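Local coordinates for phosphomethylpyrimidine kinase (Pyrococcus furiosus, PDB 2PB9), which probably phosphorylates hydroxymethylpyrimidine and its monophosphate and, through the C-terminal ThiN domain crystallised alone, joins pyrimidine and thiazole units into thiamine phosphate, at residues S101-I104 with I105-I109; I139-G142 with I143-I147; R7-E10 with E11-A15. All coordinates share one frame; numbering follows the deposited sequence.

Contact 1. Residues S101-I104 with I105-I109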
ATOM      1  N   SER A 101      11.153   0.528  13.550  1.00 32.16           N
ATOM      2  CA  SER A 101      10.053   0.041  14.383  1.00 34.03           C
ATOM      3  C   SER A 101       9.702   1.163  15.355  1.00 35.97           C
ATOM      4  O   SER A 101      10.537   2.031  15.627  1.00 36.38           O
ATOM      5  CB  SER A 101      10.438  -1.237  15.147  1.00 31.74           C
ATOM      6  OG  SER A 101      11.211  -0.955  16.295  1.00 32.69           O
ATOM      7  N   ARG A 102       8.468   1.159  15.854  1.00 37.68           N
ATOM      8  CA  ARG A 102       8.017   2.188  16.787  1.00 40.33           C
ATOM      9  C   ARG A 102       9.014   2.418  17.909  1.00 40.23           C
ATOM     10  O   ARG A 102       9.422   3.540  18.184  1.00 39.62           O
ATOM     11  CB  ARG A 102       6.661   1.809  17.393  1.00 43.74           C
ATOM     12  CG  ARG A 102       6.571   0.376  17.918  1.00 48.60           C
ATOM     13  CD  ARG A 102       5.546   0.250  19.065  1.00 51.30           C
ATOM     14  NE  ARG A 102       5.293  -1.154  19.408  1.00 54.48           N
ATOM     15  CZ  ARG A 102       4.183  -1.823  19.080  1.00 56.50           C
ATOM     16  NH1 ARG A 102       3.193  -1.223  18.404  1.00 56.27           N
ATOM     17  NH2 ARG A 102       4.069  -3.107  19.409  1.00 57.68           N
ATOM     18  N   GLU A 103       9.418   1.333  18.547  1.00 41.29           N
ATOM     19  CA  GLU A 103      10.350   1.418  19.651  1.00 43.81           C
ATOM     20  C   GLU A 103      11.661   2.107  19.285  1.00 43.73           C
ATOM     21  O   GLU A 103      12.061   3.080  19.934  1.00 44.41           O
ATOM     22  CB  GLU A 103      10.629   0.017  20.184  1.00 46.20           C
ATOM     23  CG  GLU A 103      11.125  -0.016  21.608  1.00 51.84           C
ATOM     24  CD  GLU A 103      10.807  -1.333  22.289  1.00 54.56           C
ATOM     25  OE1 GLU A 103       9.608  -1.685  22.371  1.00 54.46           O
ATOM     26  OE2 GLU A 103      11.753  -2.020  22.736  1.00 57.49           O
ATOM     27  N   ILE A 104      12.323   1.616  18.242  1.00 42.15           N
ATOM     28  CA  ILE A 104      13.600   2.185  17.836  1.00 40.39           C
ATOM     29  C   ILE A 104      13.492   3.657  17.487  1.00 40.72           C
ATOM     30  O   ILE A 104      14.287   4.472  17.947  1.00 40.13           O
ATOM     31  CB  ILE A 104      14.200   1.405  16.648  1.00 39.44           C
ATOM     32  CG1 ILE A 104      14.421  -0.054  17.065  1.00 37.89           C
ATOM     33  CG2 ILE A 104      15.518   2.044  16.210  1.00 37.54           C
ATOM     34  CD1 ILE A 104      14.954  -0.932  15.982  1.00 37.72           C
ATOM     35  N   ILE A 105      12.498   4.005  16.685  1.00 41.61           N
ATOM     36  CA  ILE A 105      12.333   5.386  16.311  1.00 42.61           C
ATOM     37  C   ILE A 105      11.977   6.253  17.530  1.00 45.04           C
ATOM     38  O   ILE A 105      12.570   7.321  17.714  1.00 46.18           O
ATOM     39  CB  ILE A 105      11.276   5.522  15.207  1.00 41.64           C
ATOM     40  CG1 ILE A 105      11.405   6.891  14.541  1.00 41.74           C
ATOM     41  CG2 ILE A 105       9.889   5.320  15.775  1.00 42.61           C
ATOM     42  CD1 ILE A 105      12.792   7.174  13.962  1.00 41.06           C
ATOM     43  N   GLU A 106      11.040   5.805  18.373  1.00 45.98           N
ATOM     44  CA  GLU A 106      10.679   6.590  19.559  1.00 47.37           C
ATOM     45  C   GLU A 106      11.948   6.840  20.375  1.00 46.91           C
ATOM     46  O   GLU A 106      12.229   7.964  20.802  1.00 48.07           O
ATOM     47  CB  GLU A 106       9.684   5.854  20.474  1.00 50.28           C
ATOM     48  CG  GLU A 106       8.385   5.314  19.850  1.00 55.94           C
ATOM     49  CD  GLU A 106       7.690   6.285  18.900  1.00 58.75           C
ATOM     50  OE1 GLU A 106       7.786   7.517  19.123  1.00 60.48           O
ATOM     51  OE2 GLU A 106       7.035   5.808  17.939  1.00 57.94           O
ATOM     52  N   GLU A 107      12.706   5.773  20.595  1.00 45.07           N
ATOM     53  CA  GLU A 107      13.936   5.858  21.366  1.00 44.90           C
ATOM     54  C   GLU A 107      15.011   6.710  20.695  1.00 43.30           C
ATOM     55  O   GLU A 107      15.830   7.329  21.380  1.00 42.88           O
ATOM     56  CB  GLU A 107      14.459   4.448  21.653  1.00 46.57           C
ATOM     57  CG  GLU A 107      13.689   3.687  22.761  1.00 51.03           C
ATOM     58  CD  GLU A 107      12.276   4.236  23.047  1.00 54.88           C
ATOM     59  OE1 GLU A 107      12.160   5.330  23.658  1.00 56.88           O
ATOM     60  OE2 GLU A 107      11.281   3.572  22.666  1.00 54.91           O
ATOM     61  N   ILE A 108      15.005   6.752  19.362  1.00 41.00           N
ATOM     62  CA  ILE A 108      15.978   7.559  18.629  1.00 38.75           C
ATOM     63  C   ILE A 108      15.578   9.020  18.774  1.00 38.30           C
ATOM     64  O   ILE A 108      16.418   9.894  18.944  1.00 37.21           O
ATOM     65  CB  ILE A 108      16.012   7.188  17.126  1.00 38.60           C
ATOM     66  CG1 ILE A 108      16.651   5.813  16.946  1.00 38.93           C
ATOM     67  CG2 ILE A 108      16.811   8.229  16.337  1.00 37.63           C
ATOM     68  CD1 ILE A 108      16.658   5.320  15.497  1.00 39.78           C
ATOM     69  N   ILE A 109      14.281   9.276  18.693  1.00 38.89           N
ATOM     70  CA  ILE A 109      13.762  10.626  18.838  1.00 39.38           C
ATOM     71  C   ILE A 109      14.206  11.176  20.191  1.00 40.56           C
ATOM     72  O   ILE A 109      14.807  12.246  20.288  1.00 40.50           O
ATOM     73  CB  ILE A 109      12.227  10.624  18.825  1.00 38.94           C
ATOM     74  CG1 ILE A 109      11.702  10.089  17.485  1.00 39.90           C
ATOM     75  CG2 ILE A 109      11.716  12.012  19.122  1.00 37.08           C
ATOM     76  CD1 ILE A 109      11.753  11.076  16.332  1.00 39.41           C
TER

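Contact 2. Residues I139-G142 with I143-I147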
ATOM      1  N   ILE A 139      15.964   7.030  -4.211  1.00 32.63           N
ATOM      2  CA  ILE A 139      16.790   7.182  -3.023  1.00 32.16           C
ATOM      3  C   ILE A 139      17.265   8.628  -2.923  1.00 31.25           C
ATOM      4  O   ILE A 139      17.126   9.265  -1.875  1.00 29.26           O
ATOM      5  CB  ILE A 139      17.984   6.219  -3.033  1.00 32.18           C
ATOM      6  CG1 ILE A 139      17.458   4.777  -3.104  1.00 35.12           C
ATOM      7  CG2 ILE A 139      18.821   6.414  -1.775  1.00 30.17           C
ATOM      8  CD1 ILE A 139      18.525   3.701  -3.141  1.00 35.64           C
ATOM      9  N   PRO A 140      17.828   9.172  -4.014  1.00 30.54           N
ATOM     10  CA  PRO A 140      18.280  10.564  -3.935  1.00 29.81           C
ATOM     11  C   PRO A 140      17.112  11.509  -3.650  1.00 29.27           C
ATOM     12  O   PRO A 140      17.250  12.449  -2.868  1.00 30.93           O
ATOM     13  CB  PRO A 140      18.940  10.797  -5.292  1.00 29.10           C
ATOM     14  CG  PRO A 140      18.317   9.756  -6.181  1.00 31.30           C
ATOM     15  CD  PRO A 140      18.215   8.559  -5.293  1.00 29.92           C
ATOM     16  N   TRP A 141      15.961  11.254  -4.267  1.00 28.11           N
ATOM     17  CA  TRP A 141      14.781  12.078  -4.029  1.00 26.47           C
ATOM     18  C   TRP A 141      14.470  12.117  -2.532  1.00 28.03           C
ATOM     19  O   TRP A 141      14.228  13.183  -1.952  1.00 30.18           O
ATOM     20  CB  TRP A 141      13.560  11.515  -4.745  1.00 23.66           C
ATOM     21  CG  TRP A 141      12.310  12.261  -4.377  1.00 24.83           C
ATOM     22  CD1 TRP A 141      11.858  13.422  -4.934  1.00 24.18           C
ATOM     23  CD2 TRP A 141      11.380  11.932  -3.329  1.00 23.68           C
ATOM     24  NE1 TRP A 141      10.711  13.835  -4.301  1.00 23.80           N
ATOM     25  CE2 TRP A 141      10.395  12.941  -3.314  1.00 23.19           C
ATOM     26  CE3 TRP A 141      11.288  10.883  -2.401  1.00 24.69           C
ATOM     27  CZ2 TRP A 141       9.324  12.936  -2.407  1.00 24.49           C
ATOM     28  CZ3 TRP A 141      10.220  10.877  -1.495  1.00 26.16           C
ATOM     29  CH2 TRP A 141       9.253  11.902  -1.508  1.00 25.11           C
ATOM     30  N   GLY A 142      14.459  10.942  -1.916  1.00 26.45           N
ATOM     31  CA  GLY A 142      14.174  10.861  -0.502  1.00 26.83           C
ATOM     32  C   GLY A 142      15.124  11.688   0.340  1.00 28.13           C
ATOM     33  O   GLY A 142      14.682  12.501   1.155  1.00 29.60           O
ATOM     34  N   ILE A 143      16.428  11.490   0.135  1.00 28.02           N
ATOM     35  CA  ILE A 143      17.454  12.207   0.888  1.00 27.41           C
ATOM     36  C   ILE A 143      17.279  13.724   0.814  1.00 28.04           C
ATOM     37  O   ILE A 143      17.372  14.415   1.823  1.00 26.65           O
ATOM     38  CB  ILE A 143      18.884  11.826   0.397  1.00 26.25           C
ATOM     39  CG1 ILE A 143      19.098  10.312   0.520  1.00 24.43           C
ATOM     40  CG2 ILE A 143      19.946  12.560   1.224  1.00 25.60           C
ATOM     41  CD1 ILE A 143      18.928   9.753   1.918  1.00 21.97           C
ATOM     42  N   GLU A 144      17.017  14.236  -0.381  1.00 29.50           N
ATOM     43  CA  GLU A 144      16.825  15.670  -0.565  1.00 31.52           C
ATOM     44  C   GLU A 144      15.555  16.140   0.125  1.00 30.70           C
ATOM     45  O   GLU A 144      15.546  17.148   0.825  1.00 30.33           O
ATOM     46  CB  GLU A 144      16.729  15.998  -2.048  1.00 33.04           C
ATOM     47  CG  GLU A 144      17.950  15.634  -2.843  1.00 36.47           C
ATOM     48  CD  GLU A 144      17.711  15.779  -4.323  1.00 39.56           C
ATOM     49  OE1 GLU A 144      17.244  16.868  -4.734  1.00 41.29           O
ATOM     50  OE2 GLU A 144      17.986  14.811  -5.070  1.00 38.89           O
ATOM     51  N   THR A 145      14.475  15.406  -0.097  1.00 29.94           N
ATOM     52  CA  THR A 145      13.199  15.738   0.509  1.00 28.95           C
ATOM     53  C   THR A 145      13.415  15.875   2.004  1.00 28.78           C
ATOM     54  O   THR A 145      13.058  16.887   2.596  1.00 29.50           O
ATOM     55  CB  THR A 145      12.168  14.634   0.215  1.00 28.33           C
ATOM     56  OG1 THR A 145      11.833  14.668  -1.174  1.00 28.97           O
ATOM     57  CG2 THR A 145      10.916  14.816   1.040  1.00 28.66           C
ATOM     58  N   ALA A 146      14.028  14.855   2.598  1.00 29.09           N
ATOM     59  CA  ALA A 146      14.308  14.831   4.031  1.00 29.94           C
ATOM     60  C   ALA A 146      15.233  15.962   4.487  1.00 31.12           C
ATOM     61  O   ALA A 146      15.018  16.572   5.537  1.00 30.10           O
ATOM     62  CB  ALA A 146      14.913  13.502   4.402  1.00 28.01           C
ATOM     63  N   ILE A 147      16.266  16.226   3.691  1.00 33.33           N
ATOM     64  CA  ILE A 147      17.240  17.268   3.989  1.00 34.69           C
ATOM     65  C   ILE A 147      16.634  18.666   3.890  1.00 35.94           C
ATOM     66  O   ILE A 147      16.922  19.536   4.716  1.00 35.99           O
ATOM     67  CB  ILE A 147      18.482  17.139   3.045  1.00 34.00           C
ATOM     68  CG1 ILE A 147      19.430  16.063   3.601  1.00 34.70           C
ATOM     69  CG2 ILE A 147      19.197  18.477   2.900  1.00 33.11           C
ATOM     70  CD1 ILE A 147      20.687  15.816   2.777  1.00 32.55           C
TER

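Contact 3. Residues R7-E10 with E11-A15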
ATOM      1  N   ARG A   7      43.108   4.349   4.623  1.00 38.16           N
ATOM      2  CA  ARG A   7      42.505   4.900   5.831  1.00 39.04           C
ATOM      3  C   ARG A   7      41.007   4.612   5.864  1.00 38.22           C
ATOM      4  O   ARG A   7      40.444   4.310   6.918  1.00 38.77           O
ATOM      5  CB  ARG A   7      42.753   6.407   5.887  1.00 41.73           C
ATOM      6  CG  ARG A   7      42.128   7.098   7.094  1.00 47.65           C
ATOM      7  CD  ARG A   7      42.416   8.587   7.058  1.00 50.85           C
ATOM      8  NE  ARG A   7      43.847   8.806   6.869  1.00 55.90           N
ATOM      9  CZ  ARG A   7      44.401   9.945   6.461  1.00 57.83           C
ATOM     10  NH1 ARG A   7      43.651  11.011   6.189  1.00 57.31           N
ATOM     11  NH2 ARG A   7      45.719  10.007   6.310  1.00 59.40           N
ATOM     12  N   ILE A   8      40.376   4.709   4.698  1.00 37.04           N
ATOM     13  CA  ILE A   8      38.950   4.454   4.555  1.00 36.37           C
ATOM     14  C   ILE A   8      38.664   2.986   4.844  1.00 36.40           C
ATOM     15  O   ILE A   8      37.766   2.664   5.617  1.00 37.91           O
ATOM     16  CB  ILE A   8      38.459   4.779   3.120  1.00 36.60           C
ATOM     17  CG1 ILE A   8      38.735   6.244   2.789  1.00 35.61           C
ATOM     18  CG2 ILE A   8      36.972   4.498   2.991  1.00 35.64           C
ATOM     19  CD1 ILE A   8      38.234   6.656   1.428  1.00 37.03           C
ATOM     20  N   TYR A   9      39.433   2.102   4.216  1.00 35.77           N
ATOM     21  CA  TYR A   9      39.276   0.662   4.403  1.00 35.60           C
ATOM     22  C   TYR A   9      39.518   0.225   5.860  1.00 36.04           C
ATOM     23  O   TYR A   9      38.845  -0.681   6.363  1.00 36.13           O
ATOM     24  CB  TYR A   9      40.238  -0.085   3.480  1.00 33.56           C
ATOM     25  CG  TYR A   9      40.360  -1.563   3.790  1.00 33.82           C
ATOM     26  CD1 TYR A   9      39.402  -2.485   3.335  1.00 34.38           C
ATOM     27  CD2 TYR A   9      41.427  -2.042   4.552  1.00 30.51           C
ATOM     28  CE1 TYR A   9      39.514  -3.847   3.635  1.00 32.05           C
ATOM     29  CE2 TYR A   9      41.542  -3.385   4.856  1.00 30.43           C
ATOM     30  CZ  TYR A   9      40.592  -4.281   4.399  1.00 31.02           C
ATOM     31  OH  TYR A   9      40.731  -5.611   4.712  1.00 31.82           O
ATOM     32  N   GLU A  10      40.473   0.867   6.528  1.00 34.36           N
ATOM     33  CA  GLU A  10      40.804   0.528   7.906  1.00 34.63           C
ATOM     34  C   GLU A  10      39.772   0.985   8.909  1.00 33.69           C
ATOM     35  O   GLU A  10      39.313   0.203   9.736  1.00 31.33           O
ATOM     36  CB  GLU A  10      42.147   1.136   8.284  1.00 37.69           C
ATOM     37  CG  GLU A  10      43.312   0.352   7.766  1.00 42.89           C
ATOM     38  CD  GLU A  10      43.472  -0.962   8.502  1.00 46.79           C
ATOM     39  OE1 GLU A  10      43.925  -0.920   9.671  1.00 48.31           O
ATOM     40  OE2 GLU A  10      43.135  -2.024   7.919  1.00 47.01           O
ATOM     41  N   GLU A  11      39.418   2.264   8.838  1.00 33.41           N
ATOM     42  CA  GLU A  11      38.448   2.835   9.755  1.00 33.46           C
ATOM     43  C   GLU A  11      37.085   2.148   9.683  1.00 32.66           C
ATOM     44  O   GLU A  11      36.435   1.931  10.710  1.00 31.55           O
ATOM     45  CB  GLU A  11      38.314   4.340   9.496  1.00 34.61           C
ATOM     46  CG  GLU A  11      39.563   5.114   9.902  1.00 38.61           C
ATOM     47  CD  GLU A  11      39.320   6.603  10.139  1.00 40.61           C
ATOM     48  OE1 GLU A  11      40.199   7.234  10.773  1.00 43.37           O
ATOM     49  OE2 GLU A  11      38.276   7.144   9.699  1.00 40.07           O
ATOM     50  N   LEU A  12      36.659   1.797   8.475  1.00 30.72           N
ATOM     51  CA  LEU A  12      35.380   1.138   8.309  1.00 30.07           C
ATOM     52  C   LEU A  12      35.501  -0.306   8.781  1.00 31.27           C
ATOM     53  O   LEU A  12      34.672  -0.795   9.550  1.00 32.50           O
ATOM     54  CB  LEU A  12      34.929   1.199   6.842  1.00 28.18           C
ATOM     55  CG  LEU A  12      33.586   0.533   6.504  1.00 26.62           C
ATOM     56  CD1 LEU A  12      32.530   0.982   7.499  1.00 25.47           C
ATOM     57  CD2 LEU A  12      33.170   0.871   5.083  1.00 24.05           C
ATOM     58  N   THR A  13      36.547  -0.984   8.333  1.00 31.17           N
ATOM     59  CA  THR A  13      36.751  -2.365   8.725  1.00 30.87           C
ATOM     60  C   THR A  13      36.779  -2.498  10.249  1.00 32.00           C
ATOM     61  O   THR A  13      36.352  -3.513  10.790  1.00 33.69           O
ATOM     62  CB  THR A  13      38.056  -2.931   8.104  1.00 29.99           C
ATOM     63  OG1 THR A  13      37.880  -3.090   6.689  1.00 29.50           O
ATOM     64  CG2 THR A  13      38.412  -4.269   8.710  1.00 26.88           C
ATOM     65  N   ASN A  14      37.271  -1.480  10.947  1.00 33.17           N
ATOM     66  CA  ASN A  14      37.311  -1.542  12.406  1.00 34.46           C
ATOM     67  C   ASN A  14      35.906  -1.362  12.958  1.00 34.31           C
ATOM     68  O   ASN A  14      35.450  -2.151  13.792  1.00 34.71           O
ATOM     69  CB  ASN A  14      38.209  -0.448  12.999  1.00 37.70           C
ATOM     70  CG  ASN A  14      39.687  -0.669  12.710  1.00 42.24           C
ATOM     71  OD1 ASN A  14      40.210  -1.780  12.857  1.00 44.46           O
ATOM     72  ND2 ASN A  14      40.374   0.400  12.309  1.00 44.35           N
ATOM     73  N   ALA A  15      35.226  -0.317  12.492  1.00 32.46           N
ATOM     74  CA  ALA A  15      33.870  -0.019  12.943  1.00 31.82           C
ATOM     75  C   ALA A  15      32.977  -1.242  12.781  1.00 31.16           C
ATOM     76  O   ALA A  15      32.208  -1.582  13.674  1.00 31.20           O
ATOM     77  CB  ALA A  15      33.300   1.164  12.157  1.00 31.65           C
TER

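Contact 1. Residues S101-I104 with I105-I109
Ile104 and Ile108 lie side by side on one flank of helix 102-114, pointing the same way, with Ile104 CG2 3.5 Å from Ile108 CD1. Ile104 meets its partner with the methyl branch: CG2 stands anti to the backbone N and leans along the helix, while CG1 is anti to the carbonyl carbon, beside the backbone N (chi1 -60°), with the ethyl arm extended to CD1. Ile108 answers with the end of its own extended ethyl arm. Ile105, on the adjoining flank, is turned the other way round its first torsion. Its CG1 is anti to the backbone N, and its CG2, between backbone N and carbonyl carbon, lies against carbonyl oxygens of the preceding turn, Ser101 O among them at 3.4 Å.

Glu103 and Glu107 cross obliquely, their carboxylate planes 57° apart, and the approach is of a methylene to an acid oxygen, Glu103 CG to Glu107 OE2 at 3.7 Å. Their charged ends stay apart, Glu103 OE1 being 5.5 Å from Glu107 OE2, as would suit two like charges; Glu107 also has Glu110 close by, which may raise its affinity for a proton. The placing of the Glu106 side chain next to Arg102 is doubtful in this model.

Ser101 is the N-cap: its OG accepts a weak bond from Ile104 N at 3.4 Å. Its carbonyl opens the helical series, with Ile105 N 3.0 Å from Ser101 O and the N-H almost straight at 176°.

The isoleucine flank faces the mixed sheet. Ile104, Ile105 and Ile108 all rest on Ile169 of strand 168-173, Ile105 also reaches Tyr158 and Ile108 reaches Ile156, both of strand 154-159, while Leu27 and Leu186 close in from loops.

Contact 2. Residues I139-G142 with I143-I147
Trp141 O is gripped twice by Thr145. The amide takes it in the ordinary helical way, Thr145 N to Trp141 O at 2.9 Å, and the hydroxyl adds a second bond, Thr145 OG1 to Trp141 O at 2.9 Å, its oxygen standing 43° out of the carbonyl plane. This is the familiar back-bonding of a threonine to the carbonyl one turn earlier, made possible because OG1 is placed beside the threonine's own backbone N.

The same hydroxyl oxygen lies over one face of the Trp141 indole, offset toward the rim and nearest CE2. Trp141 CG is anti to the backbone N (chi1 173°), which swings the ring forward along the helix until it overlies the threonine. Thr145 CB completes the contact as a CH-pi partner, 4.2 Å from the centroid of the six-membered ring and only 9° off its normal. The indole also touches Glu127 and Pro128 of a loop.

One flank round, Glu144 extends past Pro140, with Glu144 OE2 4.1 Å from Pro140 CB. Its carboxylate makes a salt bridge to Arg87 through OE2. The proline ring sits in the first turn of helix 138-149, where its lack of an N-H costs little, and its carbonyl is used normally by Glu144 N at 3.1 Å from Pro140 O. On the buried side Gly142 has no side chain, and Ala146 N bonds to Gly142 O at 2.8 Å. Ile143 packs on Thr84 of helix 77-86, which Pro140 also touches.

With its hydroxyl given to Trp141 O, Thr145 can lie under an aromatic face without leaving its own donor unused, and the hydroxyl bond is likely to hold chi1, and so the rotation of the side chain.

Contact 3. Residues R7-E10 with E11-A15
Two donors of Thr13 close on Tyr9 O. The hydroxyl bonds it at 2.6 Å from Thr13 OG1 to Tyr9 O, tilted modestly from the carbonyl plane, while the amide, Thr13 N to Tyr9 O at 3.0 Å, arrives well above that plane with its N-H bent to 150°. Asn14 N takes Glu10 O at 2.9 Å. The amide end of Asn14 folds back along the same carbonyl, but its OD1 is held by Arg17 farther down the helix.

Thr13 OG1 also lies over one face of the Tyr9 ring, offset toward the rim and nearest CE1, with Tyr9 CE1 to Thr13 OG1 at 3.5 Å. The ring reaches this place because CG is anti to the backbone N (chi1 168°), which carries the phenol forward over the next turn. Trp6 meets the tyrosine ring with its plane moderately inclined to it, and Val70 touches both Tyr9 and Thr13. Replacing Tyr9 with an alanine would probably uncover the Thr13 hydroxyl and leave a gap beside Trp6 and Val70.

Helix 5-21 lies against the mixed sheet of the ThiN domain. Ile8 and Leu12, a turn apart on its inner side and joined by the backbone bond from Leu12 N to Ile8 O at 3.2 Å, fit onto strands 35-38 and 70-72: Ile8 on Tyr37 and Phe72, Leu12 on Phe35 and Val70.

On another flank Arg7 and Glu11 run side by side in the same direction, their guanidinium and carboxylate planes 45° apart. They touch through carbon, Arg7 CG being 4.2 Å from Glu11 OE1, and with Arg7 NE 5.6 Å from Glu11 OE1 the opposite charges attract only at a distance. Glu11 also packs on Tyr37, Asn175 and Pro176.

Each contact joins neighbouring turns within one helix, and the three helices are different. All are partly buried, but contact 1 has three exposed residues among those that touch, contact 3 one and contact 2 none. Contacts 1 and 3 turn hydrophobic flanks to the mixed sheet but use different strands, 154-159 and 168-173 in the first, 35-38 and 70-72 in the third. Contact 2 packs on helix 77-86 and neighbouring loops, across the chain's centre from contact 3. Contacts 2 and 3 share an aromatic residue with a threonine four positions on, whereas contact 1 pairs isoleucines and sets glutamates apart at a helix start. Nearest atoms of contacts 1 and 2 are about 12 Å apart.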